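Local coordinates for hypothetical protein NMB0488 (Neisseria meningitidis, PDB 2GKP) that is of unknown function but belongs to the CdiI family, and so probably acts as an immunity protein that neutralises a toxin of contact-dependent growth inhibition, at residues A[57-60]-A[61-64]; A[116-120]-A[121-125]. All blocks are in the same frame, centred on the assembly; numbering follows the deposited sequence.

Interaction 1 of 2, residues A[57-60]-A[61-64]; sequences TVLQ and ALAN
Val-58 and Leu-62 meet one turn apart on the last two turns of the alpha helix 51-63, a helix whose inner side lies on the antiparallel sheet, while Gln-60 and Asn-64 face outward. The closely packed part is on the inner side. A methyl of Leu-62, CD1, lies 4.1 Å from CG1 of Val-58, and the two side chains pass at a slant. CG1 is the Val-58 branch anti to the backbone N (chi1 168°), which places it next to the carbonyl group and on the side of the following turn. Leu-62 CG also rests 3.4 Å from Val-58 O, so that the carbonyl is hemmed in by hydrocarbon while the oxygen accepts the bond from Leu-62 N at 2.9 Å, the straightest of the helical bonds here at 164°. Branched aliphatic residues suit this side, where Val-58 packs on Ile-25 and Leu-159. Ala-61, also buried, has a side chain short enough to let the helix lie close to strand 23-30, and it too touches Ile-25.

On the flank, Leu-59 CD2 approaches Leu-62 CD1 only to 4.5 Å, and Leu-59 turns instead to Leu-148, Pro-152 and Ile-155. The solvent side is looser. Gln-60 is exposed, and its side chain, modelled in two conformers, leads away from the helix, as befits a polar amide at the surface. Ala-63 N still bonds Leu-59 O at 2.9 Å, with the donor tilted 25° from the carbonyl plane, but the next bond of the series is weak. Asn-64, an exposed polar residue whose amide suits the solvent side, has ND2 3.7 Å from Gln-60 O, whereas its backbone N makes that weak bond to the same Gln-60 O at 3.4 Å.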
ATOM      1  N   THR A  57       5.114   1.111 -10.559  1.00 15.44           N
ATOM      2  CA  THR A  57       4.258   1.963  -9.749  1.00 15.12           C
ATOM      3  C   THR A  57       4.520   1.700  -8.267  1.00 14.05           C
ATOM      4  O   THR A  57       4.559   2.635  -7.492  1.00 14.53           O
ATOM      5  CB  THR A  57       2.748   1.715 -10.108  1.00 14.79           C
ATOM      6  OG1 THR A  57       2.594   1.929 -11.519  1.00 17.80           O
ATOM      7  CG2 THR A  57       1.824   2.653  -9.348  1.00 15.58           C
ATOM      8  N   VAL A  58       4.682   0.436  -7.878  1.00 12.93           N
ATOM      9  CA  VAL A  58       4.951   0.133  -6.465  1.00 13.07           C
ATOM     10  C   VAL A  58       6.344   0.624  -6.070  1.00 13.03           C
ATOM     11  O   VAL A  58       6.519   1.229  -4.988  1.00 13.18           O
ATOM     12  CB  VAL A  58       4.723  -1.364  -6.153  1.00 13.87           C
ATOM     13  CG1 VAL A  58       5.278  -1.733  -4.778  1.00 16.60           C
ATOM     14  CG2 VAL A  58       3.228  -1.633  -6.191  1.00 14.79           C
ATOM     15  N   LEU A  59       7.328   0.463  -6.953  1.00 13.47           N
ATOM     16  CA  LEU A  59       8.663   1.067  -6.646  1.00 13.51           C
ATOM     17  C   LEU A  59       8.594   2.591  -6.462  1.00 14.02           C
ATOM     18  O   LEU A  59       9.252   3.160  -5.552  1.00 13.79           O
ATOM     19  CB  LEU A  59       9.710   0.697  -7.703  1.00 13.77           C
ATOM     20  CG  LEU A  59      10.115  -0.770  -7.691  1.00 14.10           C
ATOM     21  CD1 LEU A  59      10.836  -1.118  -9.004  1.00 15.78           C
ATOM     22  CD2 LEU A  59      11.017  -1.101  -6.489  1.00 15.79           C
ATOM     23  N   GLN A  60       7.790   3.283  -7.291  1.00 14.83           N
ATOM     24  CA  GLN A  60       7.634   4.728  -7.146  0.50 14.93           C
ATOM     25  C   GLN A  60       6.976   5.046  -5.796  1.00 14.68           C
ATOM     26  O   GLN A  60       7.309   5.998  -5.102  1.00 16.38           O
ATOM     27  CB  GLN A  60       6.798   5.286  -8.311  0.50 15.59           C
ATOM     28  CG  GLN A  60       7.551   5.237  -9.659  0.50 17.12           C
ATOM     29  CD  GLN A  60       6.700   5.498 -10.911  0.50 19.78           C
ATOM     30  OE1 GLN A  60       5.458   5.401 -10.916  0.50 22.39           O
ATOM     31  NE2 GLN A  60       7.395   5.843 -11.997  0.50 19.10           N
ATOM     32  N   ALA A  61       5.969   4.261  -5.442  1.00 14.16           N
ATOM     33  CA  ALA A  61       5.297   4.483  -4.158  1.00 13.55           C
ATOM     34  C   ALA A  61       6.238   4.283  -2.976  1.00 13.73           C
ATOM     35  O   ALA A  61       6.245   5.086  -2.031  1.00 14.19           O
ATOM     36  CB  ALA A  61       4.060   3.570  -4.020  1.00 13.58           C
ATOM     37  N   LEU A  62       7.058   3.238  -3.037  1.00 13.54           N
ATOM     38  CA  LEU A  62       8.036   2.998  -1.988  1.00 13.19           C
ATOM     39  C   LEU A  62       9.045   4.133  -1.906  1.00 13.78           C
ATOM     40  O   LEU A  62       9.415   4.521  -0.802  1.00 13.78           O
ATOM     41  CB  LEU A  62       8.763   1.684  -2.233  1.00 12.44           C
ATOM     42  CG  LEU A  62       8.001   0.366  -2.001  1.00 12.28           C
ATOM     43  CD1 LEU A  62       8.662  -0.802  -2.691  1.00 13.06           C
ATOM     44  CD2 LEU A  62       7.897   0.099  -0.525  1.00 11.90           C
ATOM     45  N   ALA A  63       9.473   4.663  -3.047  1.00 13.68           N
ATOM     46  CA  ALA A  63      10.503   5.719  -3.035  1.00 14.46           C
ATOM     47  C   ALA A  63      10.027   6.955  -2.301  1.00 15.23           C
ATOM     48  O   ALA A  63      10.848   7.734  -1.763  1.00 16.48           O
ATOM     49  CB  ALA A  63      10.932   6.053  -4.431  1.00 16.16           C
ATOM     50  N   ASN A  64       8.715   7.164  -2.292  1.00 15.34           N
ATOM     51  CA  ASN A  64       8.149   8.311  -1.595  1.00 14.68           C
ATOM     52  C   ASN A  64       7.843   8.071  -0.108  1.00 14.99           C
ATOM     53  O   ASN A  64       7.418   8.982   0.590  1.00 14.81           O
ATOM     54  CB  ASN A  64       6.860   8.790  -2.277  1.00 14.87           C
ATOM     55  CG  ASN A  64       7.125   9.532  -3.548  1.00 16.58           C
ATOM     56  OD1 ASN A  64       8.157  10.178  -3.677  1.00 19.22           O
ATOM     57  ND2 ASN A  64       6.198   9.470  -4.486  1.00 17.09           N
TER

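Interaction 2 of 2, residues A[116-120]-A[121-125]; sequences IWLHN and GCLKI
Trp-117 and Lys-124 face each other as a hydrogen-bonded pair between antiparallel strands, and their backbones are joined twice. Lys-124 N reaches Trp-117 O at 2.8 Å, nearly straight (173°) and in the carbonyl plane; Trp-117 N returns the bond to Lys-124 O. His-119 and Cys-122 form the second such pair, but Cys-122 N approaches His-119 O from above the carbonyl plane, 54° out of it, as the chain reverses.

Side-chain contacts divide between the two faces of the sheet. On the more open face, Lys-124 runs fully extended past the indole, its CD at the ring edge 3.7 Å from Trp-117 CE3; the long methylene chain suits this place, while Trp-117 NE1 bonds Asp-11. On the buried face, Leu-118 CD1 meets Leu-123 CD2 at 3.7 Å, and the same Leu-123 methyl touches Ile-116 CG2 at 3.9 Å. Ile-116 and Ile-125 run alongside each other, CG1 of the first 4.2 Å from CG2 of the second. Aliphatic residues fit here: helices 51-63 and 152-164 cover Ile-116 and Leu-123, helix 152-164 covers Ile-125, and Leu-118 lies against Phe-6 and Leu-148.

At the turn, Asn-120 and Gly-121 both have positive phi, a conformation that glycine and asparagine tolerate well, and Asn-120 OD1 is held by Glu-9 N. The whole is a beta hairpin with a two-residue loop, closed by a type I' turn.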
ATOM      1  N   ILE A 116       3.789  -3.853   1.383  1.00 10.97           N
ATOM      2  CA  ILE A 116       5.164  -4.078   0.863  1.00 11.77           C
ATOM      3  C   ILE A 116       6.112  -3.317   1.754  1.00 10.76           C
ATOM      4  O   ILE A 116       5.914  -2.113   2.029  1.00 11.42           O
ATOM      5  CB  ILE A 116       5.334  -3.564  -0.610  1.00 10.95           C
ATOM      6  CG1 ILE A 116       4.308  -4.242  -1.527  1.00 12.32           C
ATOM      7  CG2 ILE A 116       6.734  -3.869  -1.105  1.00 13.00           C
ATOM      8  CD1 ILE A 116       3.041  -3.390  -1.774  1.00 12.49           C
ATOM      9  N   TRP A 117       7.139  -4.056   2.226  1.00 12.20           N
ATOM     10  CA  TRP A 117       8.197  -3.485   3.060  1.00 11.88           C
ATOM     11  C   TRP A 117       9.554  -3.705   2.385  1.00 11.18           C
ATOM     12  O   TRP A 117       9.893  -4.832   2.084  1.00 11.24           O
ATOM     13  CB  TRP A 117       8.171  -4.131   4.442  1.00 13.51           C
ATOM     14  CG  TRP A 117       9.369  -3.770   5.301  1.00 13.90           C
ATOM     15  CD1 TRP A 117       9.961  -2.540   5.453  1.00 14.77           C
ATOM     16  CD2 TRP A 117      10.103  -4.673   6.130  1.00 16.01           C
ATOM     17  NE1 TRP A 117      11.006  -2.623   6.353  1.00 14.67           N
ATOM     18  CE2 TRP A 117      11.121  -3.924   6.765  1.00 15.63           C
ATOM     19  CE3 TRP A 117       9.997  -6.051   6.397  1.00 17.82           C
ATOM     20  CZ2 TRP A 117      12.018  -4.498   7.668  1.00 18.27           C
ATOM     21  CZ3 TRP A 117      10.923  -6.632   7.267  1.00 16.94           C
ATOM     22  CH2 TRP A 117      11.906  -5.845   7.913  1.00 17.13           C
ATOM     23  N   LEU A 118      10.257  -2.606   2.088  1.00 11.41           N
ATOM     24  CA  LEU A 118      11.617  -2.676   1.544  1.00 12.88           C
ATOM     25  C   LEU A 118      12.634  -2.257   2.597  1.00 13.69           C
ATOM     26  O   LEU A 118      12.500  -1.215   3.204  1.00 13.39           O
ATOM     27  CB  LEU A 118      11.725  -1.705   0.373  1.00 12.71           C
ATOM     28  CG  LEU A 118      13.122  -1.533  -0.272  1.00 11.62           C
ATOM     29  CD1 LEU A 118      13.615  -2.844  -0.851  1.00 12.43           C
ATOM     30  CD2 LEU A 118      13.023  -0.478  -1.363  1.00 13.81           C
ATOM     31  N   HIS A 119      13.674  -3.063   2.749  1.00 14.99           N
ATOM     32  CA  HIS A 119      14.731  -2.769   3.717  1.00 16.89           C
ATOM     33  C   HIS A 119      15.991  -3.470   3.246  1.00 16.75           C
ATOM     34  O   HIS A 119      15.971  -4.683   3.021  1.00 16.65           O
ATOM     35  CB  HIS A 119      14.340  -3.282   5.109  1.00 17.97           C
ATOM     36  CG  HIS A 119      15.367  -2.999   6.157  1.00 21.44           C
ATOM     37  ND1 HIS A 119      16.302  -3.926   6.559  1.00 24.93           N
ATOM     38  CD2 HIS A 119      15.622  -1.872   6.858  1.00 24.05           C
ATOM     39  CE1 HIS A 119      17.071  -3.389   7.494  1.00 24.87           C
ATOM     40  NE2 HIS A 119      16.690  -2.140   7.684  1.00 27.59           N
ATOM     41  N   ASN A 120      17.063  -2.695   3.042  1.00 17.89           N
ATOM     42  CA  ASN A 120      18.337  -3.227   2.552  1.00 19.08           C
ATOM     43  C   ASN A 120      18.168  -4.169   1.368  1.00 17.62           C
ATOM     44  O   ASN A 120      18.740  -5.272   1.305  1.00 18.57           O
ATOM     45  CB  ASN A 120      19.106  -3.901   3.694  1.00 20.24           C
ATOM     46  CG  ASN A 120      19.550  -2.907   4.762  1.00 23.62           C
ATOM     47  OD1 ASN A 120      19.558  -1.692   4.547  1.00 29.67           O
ATOM     48  ND2 ASN A 120      19.901  -3.425   5.942  1.00 27.77           N
ATOM     49  N   GLY A 121      17.373  -3.689   0.419  1.00 16.38           N
ATOM     50  CA  GLY A 121      17.221  -4.363  -0.845  1.00 15.28           C
ATOM     51  C   GLY A 121      16.226  -5.509  -0.812  1.00 15.33           C
ATOM     52  O   GLY A 121      15.922  -6.039  -1.843  1.00 15.92           O
ATOM     53  N   CYS A 122      15.713  -5.876   0.358  1.00 15.10           N
ATOM     54  CA  CYS A 122      14.805  -6.994   0.471  0.50 14.76           C
ATOM     55  C   CYS A 122      13.369  -6.499   0.441  1.00 13.97           C
ATOM     56  O   CYS A 122      13.021  -5.626   1.226  1.00 13.40           O
ATOM     57  CB  CYS A 122      15.035  -7.734   1.783  0.50 15.72           C
ATOM     58  SG  CYS A 122      14.021  -9.192   1.923  0.50 19.10           S
ATOM     59  N   LEU A 123      12.576  -7.081  -0.459  1.00 13.32           N
ATOM     60  CA  LEU A 123      11.141  -6.748  -0.574  1.00 12.58           C
ATOM     61  C   LEU A 123      10.297  -7.837   0.078  1.00 12.58           C
ATOM     62  O   LEU A 123      10.276  -8.975  -0.417  1.00 14.74           O
ATOM     63  CB  LEU A 123      10.739  -6.620  -2.047  1.00 13.44           C
ATOM     64  CG  LEU A 123      11.305  -5.403  -2.741  1.00 14.73           C
ATOM     65  CD1 LEU A 123      11.266  -5.634  -4.242  1.00 17.52           C
ATOM     66  CD2 LEU A 123      10.456  -4.187  -2.348  1.00 17.21           C
ATOM     67  N   LYS A 124       9.590  -7.505   1.164  1.00 12.76           N
ATOM     68  CA  LYS A 124       8.647  -8.418   1.796  1.00 13.46           C
ATOM     69  C   LYS A 124       7.226  -8.012   1.337  1.00 12.97           C
ATOM     70  O   LYS A 124       6.762  -6.910   1.664  1.00 13.15           O
ATOM     71  CB  LYS A 124       8.771  -8.343   3.324  1.00 14.66           C
ATOM     72  CG  LYS A 124       7.819  -9.291   4.104  1.00 16.11           C
ATOM     73  CD  LYS A 124       8.065  -9.150   5.592  1.00 20.71           C
ATOM     74  CE  LYS A 124       7.131  -9.977   6.445  1.00 23.16           C
ATOM     75  NZ  LYS A 124       7.559  -9.785   7.836  1.00 28.20           N
ATOM     76  N   ILE A 125       6.580  -8.897   0.571  1.00 12.18           N
ATOM     77  CA  ILE A 125       5.269  -8.581  -0.014  1.00 12.69           C
ATOM     78  C   ILE A 125       4.253  -9.503   0.660  1.00 13.14           C
ATOM     79  O   ILE A 125       4.297 -10.710   0.468  1.00 13.55           O
ATOM     80  CB  ILE A 125       5.270  -8.746  -1.552  1.00 12.52           C
ATOM     81  CG1 ILE A 125       6.445  -7.965  -2.209  1.00 13.87           C
ATOM     82  CG2 ILE A 125       3.943  -8.341  -2.135  1.00 12.87           C
ATOM     83  CD1 ILE A 125       6.684  -8.310  -3.727  1.00 15.36           C
TER

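From the N terminus, the chain first lays down strands 11-18, 23-30 and 34-45, then reaches interaction 1, which closes successive turns at the end of helix 51-63. Three further helices intervene before interaction 2 closes the tight hairpin between strands 112-119 and 122-132. The two contacts are therefore in series, neither nested nor crossed. In space their centres lie about 12 Å apart and their apolar sides touch: Leu-62 CD1 is 3.8 Å from Leu-123 CD2, and Val-58 CG1 is 4.1 Å from Ile-116 CD1. The helix end is thus packed onto the hairpin, and Leu-159 meets both Val-58 and Ile-116, bringing helix 152-164 into the same core.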